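PDB 6X42: serine repeat antigen 5, which adopts a papain-family cysteine protease fold in the malaria parasite and, as a pseudo-zymogen, is probably a non-catalytic relative of the active enzymes. Local coordinates for residues E101-I106 / K158-Y163; K177-E182 / H272-F277. One frame throughout, in Å; residues are numbered along the deposited sequence.

Contact 1: E101-I106 / K158-Y163; sequences EFLQII and KGYTAY. With EDO (1,2-ethanediol), chain G.
A small, buried apolar contact forms where Leu103 of helix 99-109 meets Gly159, at the end of a loop, and Tyr160, the first residue of strand 160-164. It illustrates how a single branched side chain can bridge backbones whose nearest CA atoms, Leu103 CA and Gly159 CA, are 7.6 Å apart. Only one methyl does the touching. With chi2 at 180°, Leu103 CD1 continues the line of the side chain away from the helix. It comes to rest 3.6 Å from Gly159 O and 4.0 Å from Tyr160 CB, at the edge of the tyrosine ring and near its plane. Gly159, at a positive phi of 102°, turns the chain into the strand beside this methyl.

In the papain fold a largely helical half faces a beta-rich half, and this contact is consistent with the seam between them. On the helix, Phe102 packs on helix 53-68, and Ile106 reaches both that helix and strand 144-145. Gly159 forms backbone hydrogen bonds with Asn278 of strand 273-280.

The Tyr160 hydroxyl accepts a hydrogen bond from Lys158 NZ, with NZ and OH 3.2 Å apart. That bond ties the ring to the extended lysine chain. A molecule of 1,2-ethanediol, probably from the crystallisation liquor, fits against both residues. Its O1 lies in the ring plane, 3.5 Å from Tyr160 CE2, and its O2 gives a weak hydrogen bond to Lys158 O.

Contact 2: K177-E182 / H272-F277; sequences KIIKTE and HSVVIF
Helix segment 177-182 and strand segment 272-277 run in the same general direction, with Ile179 CA 7.8 Å from Val274 CA and Glu182 CA 7.7 Å from Ile276 CA. Three residues of helix thus keep step with two of strand, and the four side chains meet in two pairs. In the first pair, purely aliphatic, Ile179 slants across Val274. Its terminal CD1 meets Val274 CG1 at 3.7 Å, while Ile179 CG1 sits about equally far from both valine methyls.

The second pair matches a carboxylate with a methyl. Glu182 bends at chi2 (-64°), folding its acid group across Ile276 at about a right angle. Ile276 CD1 then lies over the flat face of the carboxylate, 3.5 Å from Glu182 CD, and Ile276 CG2 covers the glutamate CG at 3.8 Å. The charge is met elsewhere, since OE1 forms a salt bridge to Lys186 one turn further along the helix.

Within the beta-rich part of the papain fold, Glu182 and Ile276 share Val189 of strand 189-193, and Ile178 and Val274 share Tyr163 of strand 160-164. On the strand's other side, Val275 and Phe277 face helix 99-109 of the helical half.

Overall arrangement
Strand 273-280 is the common element of the two contacts. Contact 2 uses it directly, whereas contact 1 involves its antiparallel neighbour, strand 160-164, and backbone hydrogen bonds Tyr163 O to Val274 N and Thr161 O to Ile276 N join the two. Both contacts are buried, with centres about 14 Å apart, and each sets a different helix against the same sheet. They illustrate two ways of doing so. Contact 1 depends on one leucine methyl set against a glycine carbonyl and the base of a tyrosine side chain, near a solvent-facing lysine, and buries less surface. Contact 2, slightly nearer the centre of the chain, distributes its packing over two side-chain pairs and includes a charged residue.

Contact 1: E101-I106 / K158-Y163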
loop_
_atom_site.group_PDB
_atom_site.type_symbol
_atom_site.label_atom_id
_atom_site.label_comp_id
_atom_site.label_asym_id
_atom_site.label_seq_id
_atom_site.Cartn_x
_atom_site.Cartn_y
_atom_site.Cartn_z
ATOM N N GLU A 101 10.636 -7.849 2.766
ATOM C CA GLU A 101 10.868 -9.081 2.023
ATOM C C GLU A 101 10.415 -8.935 0.573
ATOM O O GLU A 101 11.020 -9.507 -0.339
ATOM C CB GLU A 101 10.220 -10.312 2.664
ATOM C CG GLU A 101 10.637 -11.563 1.848
ATOM C CD GLU A 101 10.073 -12.916 2.287
ATOM O OE1 GLU A 101 9.228 -13.003 3.200
ATOM O OE2 GLU A 101 10.505 -13.928 1.693
ATOM N N PHE A 102 9.342 -8.182 0.342
ATOM C CA PHE A 102 8.893 -7.922 -1.021
ATOM C C PHE A 102 10.029 -7.374 -1.875
ATOM O O PHE A 102 10.276 -7.849 -2.994
ATOM C CB PHE A 102 7.693 -6.978 -0.973
ATOM C CG PHE A 102 7.120 -6.654 -2.306
ATOM C CD1 PHE A 102 6.034 -7.379 -2.812
ATOM C CD2 PHE A 102 7.601 -5.585 -3.041
ATOM C CE1 PHE A 102 5.495 -7.072 -4.043
ATOM C CE2 PHE A 102 7.055 -5.271 -4.266
ATOM C CZ PHE A 102 5.996 -6.016 -4.774
ATOM N N LEU A 103 10.750 -6.380 -1.362
ATOM C CA LEU A 103 11.856 -5.843 -2.141
ATOM C C LEU A 103 12.959 -6.877 -2.353
ATOM O O LEU A 103 13.597 -6.906 -3.409
ATOM C CB LEU A 103 12.428 -4.610 -1.458
ATOM C CG LEU A 103 11.542 -3.375 -1.483
ATOM C CD1 LEU A 103 12.274 -2.261 -0.763
ATOM C CD2 LEU A 103 11.193 -2.929 -2.881
ATOM N N GLN A 104 13.223 -7.717 -1.353
ATOM C CA GLN A 104 14.260 -8.733 -1.506
ATOM C C GLN A 104 13.926 -9.701 -2.628
ATOM O O GLN A 104 14.818 -10.151 -3.353
ATOM C CB GLN A 104 14.419 -9.494 -0.197
ATOM C CG GLN A 104 15.698 -10.304 -0.149
ATOM C CD GLN A 104 16.950 -9.410 -0.153
ATOM O OE1 GLN A 104 17.017 -8.409 0.566
ATOM N NE2 GLN A 104 17.928 -9.761 -0.975
ATOM N N ILE A 105 12.649 -10.046 -2.779
ATOM C CA ILE A 105 12.240 -10.944 -3.850
ATOM C C ILE A 105 12.483 -10.302 -5.207
ATOM O O ILE A 105 12.999 -10.953 -6.130
ATOM C CB ILE A 105 10.766 -11.344 -3.645
ATOM C CG1 ILE A 105 10.661 -12.245 -2.415
ATOM C CG2 ILE A 105 10.201 -12.009 -4.897
ATOM C CD1 ILE A 105 9.305 -12.282 -1.823
ATOM N N ILE A 106 12.146 -9.017 -5.346
ATOM C CA ILE A 106 12.487 -8.289 -6.571
ATOM C C ILE A 106 13.989 -8.316 -6.826
ATOM O O ILE A 106 14.433 -8.511 -7.958
ATOM C CB ILE A 106 11.983 -6.836 -6.508
ATOM C CG1 ILE A 106 10.476 -6.813 -6.519
ATOM C CG2 ILE A 106 12.557 -6.027 -7.686
ATOM C CD1 ILE A 106 9.932 -5.416 -6.390
ATOM N N LYS A 158 18.421 1.511 2.333
ATOM C CA LYS A 158 17.869 0.171 2.503
ATOM C C LYS A 158 16.969 -0.228 1.335
ATOM O O LYS A 158 16.717 -1.419 1.140
ATOM C CB LYS A 158 17.036 0.047 3.792
ATOM C CG LYS A 158 17.804 -0.064 5.145
ATOM C CD LYS A 158 16.811 -0.504 6.255
ATOM C CE LYS A 158 17.438 -0.861 7.607
ATOM N NZ LYS A 158 16.446 -1.383 8.624
ATOM N N GLY A 159 16.484 0.749 0.561
ATOM C CA GLY A 159 15.535 0.549 -0.509
ATOM C C GLY A 159 14.122 0.944 -0.135
ATOM O O GLY A 159 13.279 1.139 -1.021
ATOM N N TYR A 160 13.855 1.048 1.159
ATOM C CA TYR A 160 12.573 1.486 1.686
ATOM C C TYR A 160 12.863 2.456 2.813
ATOM O O TYR A 160 13.951 2.449 3.400
ATOM C CB TYR A 160 11.741 0.296 2.221
ATOM C CG TYR A 160 12.299 -0.349 3.481
ATOM C CD1 TYR A 160 11.880 0.071 4.732
ATOM C CD2 TYR A 160 13.239 -1.378 3.414
ATOM C CE1 TYR A 160 12.394 -0.499 5.888
ATOM C CE2 TYR A 160 13.761 -1.951 4.577
ATOM C CZ TYR A 160 13.314 -1.517 5.808
ATOM O OH TYR A 160 13.805 -2.065 6.975
ATOM N N THR A 161 11.849 3.258 3.139
ATOM C CA THR A 161 11.865 4.112 4.314
ATOM C C THR A 161 10.556 3.890 5.054
ATOM O O THR A 161 9.496 3.868 4.425
ATOM C CB THR A 161 12.004 5.577 3.901
ATOM O OG1 THR A 161 13.185 5.731 3.092
ATOM C CG2 THR A 161 12.112 6.459 5.125
ATOM N N ALA A 162 10.633 3.686 6.363
ATOM C CA ALA A 162 9.468 3.412 7.191
ATOM C C ALA A 162 9.350 4.445 8.301
ATOM O O ALA A 162 10.357 4.870 8.865
ATOM C CB ALA A 162 9.533 2.015 7.818
ATOM N N TYR A 163 8.120 4.848 8.613
ATOM C CA TYR A 163 7.811 5.788 9.683
ATOM C C TYR A 163 6.718 5.184 10.558
ATOM O O TYR A 163 5.753 4.614 10.041
ATOM C CB TYR A 163 7.298 7.111 9.105
ATOM C CG TYR A 163 8.220 7.789 8.123
ATOM C CD1 TYR A 163 8.117 7.543 6.769
ATOM C CD2 TYR A 163 9.183 8.685 8.551
ATOM C CE1 TYR A 163 8.942 8.149 5.854
ATOM C CE2 TYR A 163 10.029 9.307 7.638
ATOM C CZ TYR A 163 9.892 9.028 6.281
ATOM O OH TYR A 163 10.707 9.644 5.344
HETATM C C1 EDO G . 16.950 -5.036 4.536
HETATM O O1 EDO G . 15.567 -4.945 4.487
HETATM C C2 EDO G . 17.359 -3.607 4.645
HETATM O O2 EDO G . 18.083 -3.297 3.456
#

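Contact 2: K177-E182 / H272-F277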
loop_
_atom_site.group_PDB
_atom_site.type_symbol
_atom_site.label_atom_id
_atom_site.label_comp_id
_atom_site.label_asym_id
_atom_site.label_seq_id
_atom_site.Cartn_x
_atom_site.Cartn_y
_atom_site.Cartn_z
ATOM N N LYS A 177 2.098 15.248 7.171
ATOM C CA LYS A 177 2.708 15.933 6.035
ATOM C C LYS A 177 3.585 15.001 5.214
ATOM O O LYS A 177 3.564 15.056 3.979
ATOM C CB LYS A 177 3.515 17.142 6.524
ATOM C CG LYS A 177 4.089 17.998 5.413
ATOM N N ILE A 178 4.341 14.117 5.879
ATOM C CA ILE A 178 5.157 13.135 5.167
ATOM C C ILE A 178 4.276 12.273 4.271
ATOM O O ILE A 178 4.567 12.080 3.086
ATOM C CB ILE A 178 5.951 12.284 6.173
ATOM C CG1 ILE A 178 7.049 13.128 6.822
ATOM C CG2 ILE A 178 6.552 11.078 5.495
ATOM C CD1 ILE A 178 7.660 12.467 8.033
ATOM N N ILE A 179 3.188 11.741 4.828
ATOM C CA ILE A 179 2.318 10.856 4.065
ATOM C C ILE A 179 1.680 11.604 2.898
ATOM O O ILE A 179 1.648 11.103 1.766
ATOM C CB ILE A 179 1.272 10.207 4.988
ATOM C CG1 ILE A 179 1.967 9.287 6.003
ATOM C CG2 ILE A 179 0.216 9.484 4.165
ATOM C CD1 ILE A 179 1.110 8.909 7.161
ATOM N N LYS A 180 1.170 12.821 3.143
ATOM C CA LYS A 180 0.543 13.565 2.058
ATOM C C LYS A 180 1.521 13.783 0.906
ATOM O O LYS A 180 1.170 13.606 -0.269
ATOM C CB LYS A 180 0.013 14.912 2.550
ATOM C CG LYS A 180 -1.218 14.847 3.437
ATOM C CD LYS A 180 -1.705 16.249 3.764
ATOM C CE LYS A 180 -3.077 16.258 4.415
ATOM N NZ LYS A 180 -3.579 17.668 4.580
ATOM N N THR A 181 2.759 14.181 1.225
ATOM C CA THR A 181 3.763 14.401 0.188
ATOM C C THR A 181 4.013 13.145 -0.646
ATOM O O THR A 181 4.106 13.214 -1.879
ATOM C CB THR A 181 5.065 14.875 0.828
ATOM O OG1 THR A 181 4.821 16.119 1.500
ATOM C CG2 THR A 181 6.134 15.101 -0.234
ATOM N N GLU A 182 4.109 11.986 0.011
ATOM C CA GLU A 182 4.366 10.738 -0.706
ATOM C C GLU A 182 3.160 10.301 -1.529
ATOM O O GLU A 182 3.317 9.786 -2.640
ATOM C CB GLU A 182 4.806 9.655 0.267
ATOM C CG GLU A 182 6.085 9.991 1.017
ATOM C CD GLU A 182 7.290 10.125 0.122
ATOM O OE1 GLU A 182 7.288 9.559 -0.991
ATOM O OE2 GLU A 182 8.250 10.796 0.544
ATOM N N HIS A 272 -0.538 2.378 12.113
ATOM C CA HIS A 272 0.634 2.013 12.897
ATOM C C HIS A 272 1.909 2.584 12.295
ATOM O O HIS A 272 2.781 3.105 13.011
ATOM C CB HIS A 272 0.710 0.484 12.984
ATOM C CG HIS A 272 1.909 -0.001 13.721
ATOM N ND1 HIS A 272 3.133 -0.176 13.108
ATOM C CD2 HIS A 272 2.087 -0.289 15.030
ATOM C CE1 HIS A 272 4.016 -0.550 14.021
ATOM N NE2 HIS A 272 3.402 -0.638 15.191
ATOM N N SER A 273 2.053 2.459 10.987
ATOM C CA SER A 273 3.286 2.785 10.306
ATOM C C SER A 273 2.997 2.890 8.824
ATOM O O SER A 273 1.989 2.377 8.324
ATOM C CB SER A 273 4.363 1.741 10.603
ATOM O OG SER A 273 3.901 0.424 10.403
ATOM N N VAL A 274 3.913 3.554 8.126
ATOM C CA VAL A 274 3.886 3.624 6.675
ATOM C C VAL A 274 5.254 3.262 6.124
ATOM O O VAL A 274 6.283 3.487 6.772
ATOM C CB VAL A 274 3.425 5.004 6.164
ATOM C CG1 VAL A 274 1.982 5.320 6.576
ATOM C CG2 VAL A 274 4.323 6.117 6.617
ATOM N N VAL A 275 5.256 2.761 4.892
ATOM C CA VAL A 275 6.462 2.395 4.163
ATOM C C VAL A 275 6.383 2.976 2.759
ATOM O O VAL A 275 5.335 2.914 2.101
ATOM C CB VAL A 275 6.667 0.865 4.109
ATOM C CG1 VAL A 275 7.926 0.499 3.346
ATOM C CG2 VAL A 275 6.711 0.281 5.493
ATOM N N ILE A 276 7.503 3.524 2.298
ATOM C CA ILE A 276 7.672 3.968 0.920
ATOM C C ILE A 276 8.865 3.242 0.308
ATOM O O ILE A 276 9.826 2.892 1.001
ATOM C CB ILE A 276 7.823 5.491 0.758
ATOM C CG1 ILE A 276 9.073 6.002 1.429
ATOM C CG2 ILE A 276 6.613 6.198 1.337
ATOM C CD1 ILE A 276 9.391 7.442 1.078
ATOM N N PHE A 277 8.756 2.956 -0.989
ATOM C CA PHE A 277 9.834 2.343 -1.745
ATOM C C PHE A 277 10.625 3.416 -2.475
ATOM O O PHE A 277 10.040 4.333 -3.071
ATOM C CB PHE A 277 9.281 1.341 -2.739
ATOM C CG PHE A 277 8.711 0.075 -2.121
ATOM C CD1 PHE A 277 9.031 -0.338 -0.833
ATOM C CD2 PHE A 277 7.864 -0.735 -2.873
ATOM C CE1 PHE A 277 8.504 -1.518 -0.322
ATOM C CE2 PHE A 277 7.347 -1.923 -2.354
ATOM C CZ PHE A 277 7.677 -2.311 -1.094
#